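PDB 2NRK: GrpB family protein from Enterococcus faecalis, which is of unknown function but, as a GrpB (UPF0157) family member, may be related to nucleotidyltransferases. Local coordinates for residues Ile53-Ile59 against Thr100-Tyr106; Ala119-Leu124 against Ile163-Leu168. All blocks are in the same frame, centred on the assembly; numbering follows the deposited sequence.

Interaction 1 (Ile53-Ile59 against Thr100-Tyr106)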
loop_
_atom_site.group_PDB
_atom_site.type_symbol
_atom_site.label_atom_id
_atom_site.label_comp_id
_atom_site.label_asym_id
_atom_site.label_seq_id
_atom_site.Cartn_x
_atom_site.Cartn_y
_atom_site.Cartn_z
ATOM N N ILE A 53 -23.057 -10.830 -3.474
ATOM C CA ILE A 53 -22.883 -9.503 -4.052
ATOM C C ILE A 53 -21.386 -9.385 -4.348
ATOM O O ILE A 53 -20.551 -9.513 -3.440
ATOM C CB ILE A 53 -23.271 -8.373 -3.061
ATOM C CG1 ILE A 53 -24.741 -8.530 -2.624
ATOM C CG2 ILE A 53 -23.041 -7.013 -3.698
ATOM C CD1 ILE A 53 -25.149 -7.545 -1.541
ATOM N N ILE A 54 -21.054 -9.187 -5.619
ATOM C CA ILE A 54 -19.645 -9.172 -6.013
ATOM C C ILE A 54 -19.097 -7.770 -5.769
ATOM O O ILE A 54 -19.653 -6.796 -6.293
ATOM C CB ILE A 54 -19.439 -9.510 -7.511
ATOM C CG1 ILE A 54 -20.173 -10.798 -7.958
ATOM C CG2 ILE A 54 -17.933 -9.590 -7.847
ATOM C CD1 ILE A 54 -19.723 -12.054 -7.249
ATOM N N ASP A 55 -18.006 -7.684 -5.003
ATOM C CA ASP A 55 -17.291 -6.412 -4.798
ATOM C C ASP A 55 -16.109 -6.257 -5.735
ATOM O O ASP A 55 -15.243 -7.187 -5.840
ATOM C CB ASP A 55 -16.771 -6.278 -3.362
ATOM C CG ASP A 55 -17.896 -6.211 -2.358
ATOM O OD1 ASP A 55 -18.493 -5.129 -2.222
ATOM O OD2 ASP A 55 -18.179 -7.259 -1.718
ATOM N N PHE A 56 -16.046 -5.083 -6.360
ATOM C CA PHE A 56 -14.972 -4.673 -7.298
ATOM C C PHE A 56 -14.175 -3.515 -6.733
ATOM O O PHE A 56 -14.763 -2.528 -6.228
ATOM C CB PHE A 56 -15.554 -4.227 -8.659
ATOM C CG PHE A 56 -16.384 -5.277 -9.333
ATOM C CD1 PHE A 56 -15.855 -6.022 -10.383
ATOM C CD2 PHE A 56 -17.680 -5.545 -8.908
ATOM C CE1 PHE A 56 -16.597 -7.054 -10.988
ATOM C CE2 PHE A 56 -18.429 -6.560 -9.514
ATOM C CZ PHE A 56 -17.887 -7.322 -10.562
ATOM N N LEU A 57 -12.841 -3.653 -6.778
ATOM C CA LEU A 57 -11.925 -2.549 -6.440
ATOM C C LEU A 57 -11.347 -2.057 -7.752
ATOM O O LEU A 57 -10.697 -2.813 -8.459
ATOM C CB LEU A 57 -10.811 -3.029 -5.502
ATOM C CG LEU A 57 -9.721 -1.974 -5.168
ATOM C CD1 LEU A 57 -10.315 -0.727 -4.500
ATOM C CD2 LEU A 57 -8.646 -2.576 -4.245
ATOM N N VAL A 58 -11.679 -0.834 -8.115
ATOM C CA VAL A 58 -11.207 -0.257 -9.370
ATOM C C VAL A 58 -10.238 0.880 -9.001
ATOM O O VAL A 58 -10.612 1.820 -8.281
ATOM C CB VAL A 58 -12.396 0.300 -10.196
ATOM C CG1 VAL A 58 -11.879 0.943 -11.454
ATOM C CG2 VAL A 58 -13.382 -0.809 -10.552
ATOM N N ILE A 59 -9.015 0.794 -9.518
ATOM C CA ILE A 59 -7.981 1.776 -9.198
ATOM C C ILE A 59 -7.731 2.581 -10.459
ATOM O O ILE A 59 -7.455 2.001 -11.523
ATOM C CB ILE A 59 -6.682 1.055 -8.740
ATOM C CG1 ILE A 59 -7.001 0.162 -7.538
ATOM C CG2 ILE A 59 -5.629 2.092 -8.443
ATOM C CD1 ILE A 59 -5.814 -0.771 -7.190
ATOM N N THR A 100 -26.489 -6.963 -6.698
ATOM C CA THR A 100 -25.612 -7.975 -7.272
ATOM C C THR A 100 -24.137 -7.535 -7.378
ATOM O O THR A 100 -23.251 -8.385 -7.403
ATOM C CB THR A 100 -26.079 -8.393 -8.693
ATOM O OG1 THR A 100 -26.274 -7.213 -9.514
ATOM C CG2 THR A 100 -27.387 -9.189 -8.614
ATOM N N HIS A 101 -23.899 -6.238 -7.547
ATOM C CA HIS A 101 -22.522 -5.732 -7.811
ATOM C C HIS A 101 -22.305 -4.435 -7.041
ATOM O O HIS A 101 -23.150 -3.546 -7.076
ATOM C CB HIS A 101 -22.271 -5.437 -9.301
ATOM C CG HIS A 101 -22.488 -6.601 -10.219
ATOM N ND1 HIS A 101 -23.743 -7.030 -10.602
ATOM C CD2 HIS A 101 -21.609 -7.368 -10.898
ATOM C CE1 HIS A 101 -23.622 -8.036 -11.450
ATOM N NE2 HIS A 101 -22.335 -8.275 -11.634
ATOM N N HIS A 102 -21.195 -4.350 -6.321
ATOM C CA HIS A 102 -20.784 -3.102 -5.629
ATOM C C HIS A 102 -19.392 -2.768 -6.176
ATOM O O HIS A 102 -18.507 -3.639 -6.193
ATOM C CB HIS A 102 -20.666 -3.304 -4.141
ATOM C CG HIS A 102 -21.984 -3.378 -3.446
ATOM N ND1 HIS A 102 -22.113 -3.835 -2.154
ATOM C CD2 HIS A 102 -23.229 -3.063 -3.868
ATOM C CE1 HIS A 102 -23.383 -3.776 -1.798
ATOM N NE2 HIS A 102 -24.084 -3.310 -2.814
ATOM N N VAL A 103 -19.241 -1.561 -6.704
ATOM C CA VAL A 103 -17.967 -1.162 -7.318
ATOM C C VAL A 103 -17.376 -0.024 -6.528
ATOM O O VAL A 103 -18.037 0.997 -6.316
ATOM C CB VAL A 103 -18.194 -0.740 -8.806
ATOM C CG1 VAL A 103 -16.864 -0.359 -9.470
ATOM C CG2 VAL A 103 -18.877 -1.867 -9.585
ATOM N N HIS A 104 -16.126 -0.195 -6.088
ATOM C CA HIS A 104 -15.486 0.766 -5.186
ATOM C C HIS A 104 -14.314 1.322 -5.988
ATOM O O HIS A 104 -13.341 0.590 -6.235
ATOM C CB HIS A 104 -14.921 0.045 -3.949
ATOM C CG HIS A 104 -15.914 -0.829 -3.240
ATOM N ND1 HIS A 104 -16.582 -0.428 -2.102
ATOM C CD2 HIS A 104 -16.376 -2.067 -3.532
ATOM C CE1 HIS A 104 -17.392 -1.398 -1.706
ATOM N NE2 HIS A 104 -17.292 -2.402 -2.557
ATOM N N ILE A 105 -14.442 2.564 -6.448
ATOM C CA ILE A 105 -13.427 3.146 -7.326
ATOM C C ILE A 105 -12.600 4.138 -6.501
ATOM O O ILE A 105 -13.147 5.005 -5.822
ATOM C CB ILE A 105 -14.050 3.854 -8.544
ATOM C CG1 ILE A 105 -15.019 2.918 -9.289
ATOM C CG2 ILE A 105 -12.963 4.301 -9.514
ATOM C CD1 ILE A 105 -15.842 3.634 -10.421
ATOM N N TYR A 106 -11.269 4.007 -6.568
ATOM C CA TYR A 106 -10.401 4.958 -5.872
ATOM C C TYR A 106 -9.256 5.414 -6.779
ATOM O O TYR A 106 -8.844 4.694 -7.683
ATOM C CB TYR A 106 -9.749 4.319 -4.653
ATOM C CG TYR A 106 -10.700 3.822 -3.578
ATOM C CD1 TYR A 106 -11.163 4.669 -2.572
ATOM C CD2 TYR A 106 -11.051 2.477 -3.541
ATOM C CE1 TYR A 106 -12.009 4.142 -1.533
ATOM C CE2 TYR A 106 -11.881 1.966 -2.549
ATOM C CZ TYR A 106 -12.342 2.785 -1.566
ATOM O OH TYR A 106 -13.125 2.183 -0.571
HETATM O O HOH W 1 -20.347 -4.678 -0.431
#

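Interaction 2 (Ala119-Leu124 against Ile163-Leu168)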
loop_
_atom_site.group_PDB
_atom_site.type_symbol
_atom_site.label_atom_id
_atom_site.label_comp_id
_atom_site.label_asym_id
_atom_site.label_seq_id
_atom_site.Cartn_x
_atom_site.Cartn_y
_atom_site.Cartn_z
ATOM N N ALA A 119 -5.423 -6.031 1.518
ATOM C CA ALA A 119 -4.791 -6.765 2.613
ATOM C C ALA A 119 -5.804 -7.699 3.267
ATOM O O ALA A 119 -5.476 -8.846 3.562
ATOM C CB ALA A 119 -4.188 -5.796 3.643
ATOM N N PHE A 120 -7.030 -7.197 3.497
ATOM C CA PHE A 120 -8.117 -7.964 4.133
ATOM C C PHE A 120 -8.381 -9.231 3.330
ATOM O O PHE A 120 -8.378 -10.333 3.887
ATOM C CB PHE A 120 -9.377 -7.095 4.197
ATOM C CG PHE A 120 -10.558 -7.770 4.847
ATOM C CD1 PHE A 120 -10.646 -7.892 6.231
ATOM C CD2 PHE A 120 -11.612 -8.211 4.055
ATOM C CE1 PHE A 120 -11.791 -8.512 6.850
ATOM C CE2 PHE A 120 -12.737 -8.834 4.654
ATOM C CZ PHE A 120 -12.815 -8.981 6.032
ATOM N N ARG A 121 -8.537 -9.076 2.014
ATOM C CA ARG A 121 -8.743 -10.224 1.135
ATOM C C ARG A 121 -7.584 -11.213 1.209
ATOM O O ARG A 121 -7.795 -12.433 1.422
ATOM C CB ARG A 121 -8.903 -9.756 -0.321
ATOM C CG ARG A 121 -9.044 -10.949 -1.287
ATOM C CD ARG A 121 -8.821 -10.433 -2.703
ATOM N NE ARG A 121 -7.393 -10.163 -2.934
ATOM C CZ ARG A 121 -6.915 -9.625 -4.057
ATOM N NH1 ARG A 121 -7.744 -9.306 -5.072
ATOM N NH2 ARG A 121 -5.611 -9.401 -4.178
ATOM N N ASN A 122 -6.365 -10.701 1.046
ATOM C CA ASN A 122 -5.193 -11.598 0.979
ATOM C C ASN A 122 -5.063 -12.388 2.274
ATOM O O ASN A 122 -4.761 -13.587 2.264
ATOM C CB ASN A 122 -3.944 -10.792 0.675
ATOM C CG ASN A 122 -3.939 -10.206 -0.714
ATOM O OD1 ASN A 122 -4.823 -10.482 -1.542
ATOM N ND2 ASN A 122 -2.915 -9.377 -1.000
ATOM N N TYR A 123 -5.294 -11.712 3.391
ATOM C CA TYR A 123 -5.177 -12.330 4.711
ATOM C C TYR A 123 -6.227 -13.442 4.890
ATOM O O TYR A 123 -5.917 -14.518 5.391
ATOM C CB TYR A 123 -5.362 -11.238 5.765
ATOM C CG TYR A 123 -5.120 -11.668 7.189
ATOM C CD1 TYR A 123 -3.842 -12.077 7.617
ATOM C CD2 TYR A 123 -6.163 -11.643 8.124
ATOM C CE1 TYR A 123 -3.614 -12.477 8.962
ATOM C CE2 TYR A 123 -5.937 -11.994 9.486
ATOM C CZ TYR A 123 -4.650 -12.419 9.883
ATOM O OH TYR A 123 -4.402 -12.769 11.195
ATOM N N LEU A 124 -7.480 -13.189 4.492
ATOM C CA LEU A 124 -8.503 -14.249 4.616
ATOM C C LEU A 124 -8.154 -15.446 3.705
ATOM O O LEU A 124 -8.345 -16.593 4.117
ATOM C CB LEU A 124 -9.887 -13.736 4.259
ATOM C CG LEU A 124 -10.433 -12.773 5.304
ATOM C CD1 LEU A 124 -11.820 -12.271 4.855
ATOM C CD2 LEU A 124 -10.536 -13.434 6.697
ATOM N N ILE A 163 -9.757 -7.815 12.050
ATOM C CA ILE A 163 -9.126 -8.577 10.976
ATOM C C ILE A 163 -8.387 -7.665 9.993
ATOM O O ILE A 163 -7.301 -8.009 9.491
ATOM C CB ILE A 163 -10.162 -9.494 10.255
ATOM C CG1 ILE A 163 -10.743 -10.498 11.264
ATOM C CG2 ILE A 163 -9.519 -10.196 9.007
ATOM C CD1 ILE A 163 -9.673 -11.253 12.101
ATOM N N GLU A 164 -8.985 -6.512 9.705
ATOM C CA GLU A 164 -8.314 -5.556 8.783
ATOM C C GLU A 164 -6.950 -5.144 9.359
ATOM O O GLU A 164 -5.965 -4.956 8.617
ATOM C CB GLU A 164 -9.170 -4.307 8.579
ATOM C CG GLU A 164 -10.329 -4.545 7.593
ATOM C CD GLU A 164 -11.271 -3.316 7.434
ATOM O OE1 GLU A 164 -11.258 -2.403 8.299
ATOM O OE2 GLU A 164 -12.022 -3.297 6.406
ATOM N N LYS A 165 -6.900 -4.977 10.667
ATOM C CA LYS A 165 -5.660 -4.579 11.324
ATOM C C LYS A 165 -4.629 -5.707 11.255
ATOM O O LYS A 165 -3.470 -5.483 10.887
ATOM C CB LYS A 165 -5.963 -4.154 12.766
ATOM C CG LYS A 165 -4.761 -3.765 13.558
ATOM C CD LYS A 165 -5.215 -2.989 14.828
ATOM C CE LYS A 165 -4.058 -2.819 15.790
ATOM N NZ LYS A 165 -4.477 -2.115 17.073
ATOM N N GLU A 166 -5.036 -6.932 11.603
ATOM C CA GLU A 166 -4.160 -8.090 11.478
ATOM C C GLU A 166 -3.679 -8.231 10.029
ATOM O O GLU A 166 -2.501 -8.544 9.779
ATOM C CB GLU A 166 -4.885 -9.371 11.874
ATOM C CG GLU A 166 -5.252 -9.424 13.357
ATOM C CD GLU A 166 -5.909 -10.749 13.782
ATOM O OE1 GLU A 166 -6.078 -11.669 12.957
ATOM O OE2 GLU A 166 -6.269 -10.866 14.971
ATOM N N ALA A 167 -4.595 -7.995 9.080
ATOM C CA ALA A 167 -4.300 -8.195 7.665
ATOM C C ALA A 167 -3.244 -7.206 7.163
ATOM O O ALA A 167 -2.341 -7.587 6.412
ATOM C CB ALA A 167 -5.575 -8.020 6.847
ATOM N N LEU A 168 -3.372 -5.945 7.584
ATOM C CA LEU A 168 -2.455 -4.896 7.097
ATOM C C LEU A 168 -1.052 -5.128 7.683
ATOM O O LEU A 168 -0.055 -4.913 6.986
ATOM C CB LEU A 168 -2.978 -3.504 7.440
ATOM C CG LEU A 168 -2.257 -2.328 6.746
ATOM C CD1 LEU A 168 -2.217 -2.538 5.191
ATOM C CD2 LEU A 168 -2.922 -1.002 7.152
HETATM O O HOH W 2 -2.686 -9.197 4.227
#

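Interaction 1 (Ile53-Ile59 against Thr100-Tyr106)
Strands 54-59 and 101-106 are parallel neighbours within a mixed beta sheet, consistent with a nucleotidyltransferase-like fold, their segment axes 4.7 Å apart and 17° from parallel. Hydrogen bonds run from Ile54 N-Thr100 O to Tyr106 N-Val58 O (both 2.9 Å). On the largely apolar face of Phe56, Val58, Val103 and Ile105, Val58 CG2 fits 3.7 Å from Val103 CG1 and its CB 3.8 Å from Ile105 CG1. Phe56 fills the gap between Val103 and His101, next but one on the partner strand, its CD2 3.9 Å from Val103 CG2 and its ring rim to rim with His101. On the face of Asp55, His102 and His104, the methyl Ile53 CG2 covers the His102 ring in a CH-pi contact, 3.6 Å from its centroid, and Leu57 CD1 abuts the Tyr106 ring edge at CD2 (3.4 Å). Arg99 hydrogen-bonds His102 NE2. Between these bumps, Asp55 OD1 accepts hydrogen bonds from His104 NE2 (3.0 Å) and from a water 2.6 Å from both OD1 and His102 ND1.

Interaction 2 (Ala119-Leu124 against Ile163-Leu168)
Helices 111-126 and 157-171 cross almost at right angles here, the axes of the segments 119-124 and 163-168 lying 84° apart and approaching to 8.1 Å. Ala119 and Ala167 lie at the crossing, consistent with the close approach. Among the apolar contacts, Ala167 is central: its CB lies 3.4 Å from Tyr123 CB and 3.7 Å from Phe120 CA, so that the methyl group nestles directly against the opposing helix. Ala119 CB adds a contact with Leu168 CD1 at 4.1 Å. One turn earlier on the second helix, Ile163 CG2 is shared by three side chains, lying 3.6 Å from Phe120 CE1, 3.8 Å from Tyr123 CD2 and 4.1 Å from Leu124 CD2; Ile130 of helix 128-142 extends this apolar cluster. Glu164 packs its CG 3.6 Å from Phe120 CD1.

Tyr123 adds a CH-pi contact: Ala167 CA lies over its ring face, 4.0 Å from the centroid.

Polar links are few. Tyr123 OH donates a hydrogen bond to Glu166 OE1 (2.7 Å), and a water donates to both Ala119 O (2.9 Å) and Ala167 O (2.7 Å). The carboxylate of Glu164 forms a salt bridge with Arg116. The apolar surfaces thus set how closely the helices approach, while the directional tyrosine-carboxylate bond and the bridging water probably help to fix their relative orientation.

The two contacts follow one another along the chain: interaction 1 closes at Tyr106 before interaction 2 opens at Ala119. Their centres are about 18 Å apart and their nearest atoms about 7 Å, without touching. Interaction 1 lies near the centre of the folded subunit, within the mixed sheet, whereas interaction 2 joins two helices farther out. Strand 101-107 leads into helix 111-126, so the chain passes from one contact to the other, and Tyr106 hydrogen-bonds His117 of that helix. Arg121 reaches back to Glu38 on strand 34-40, which flanks strand 54-60. The C-terminal helix 157-171 is thereby tied, through helix 111-126, to the central sheet.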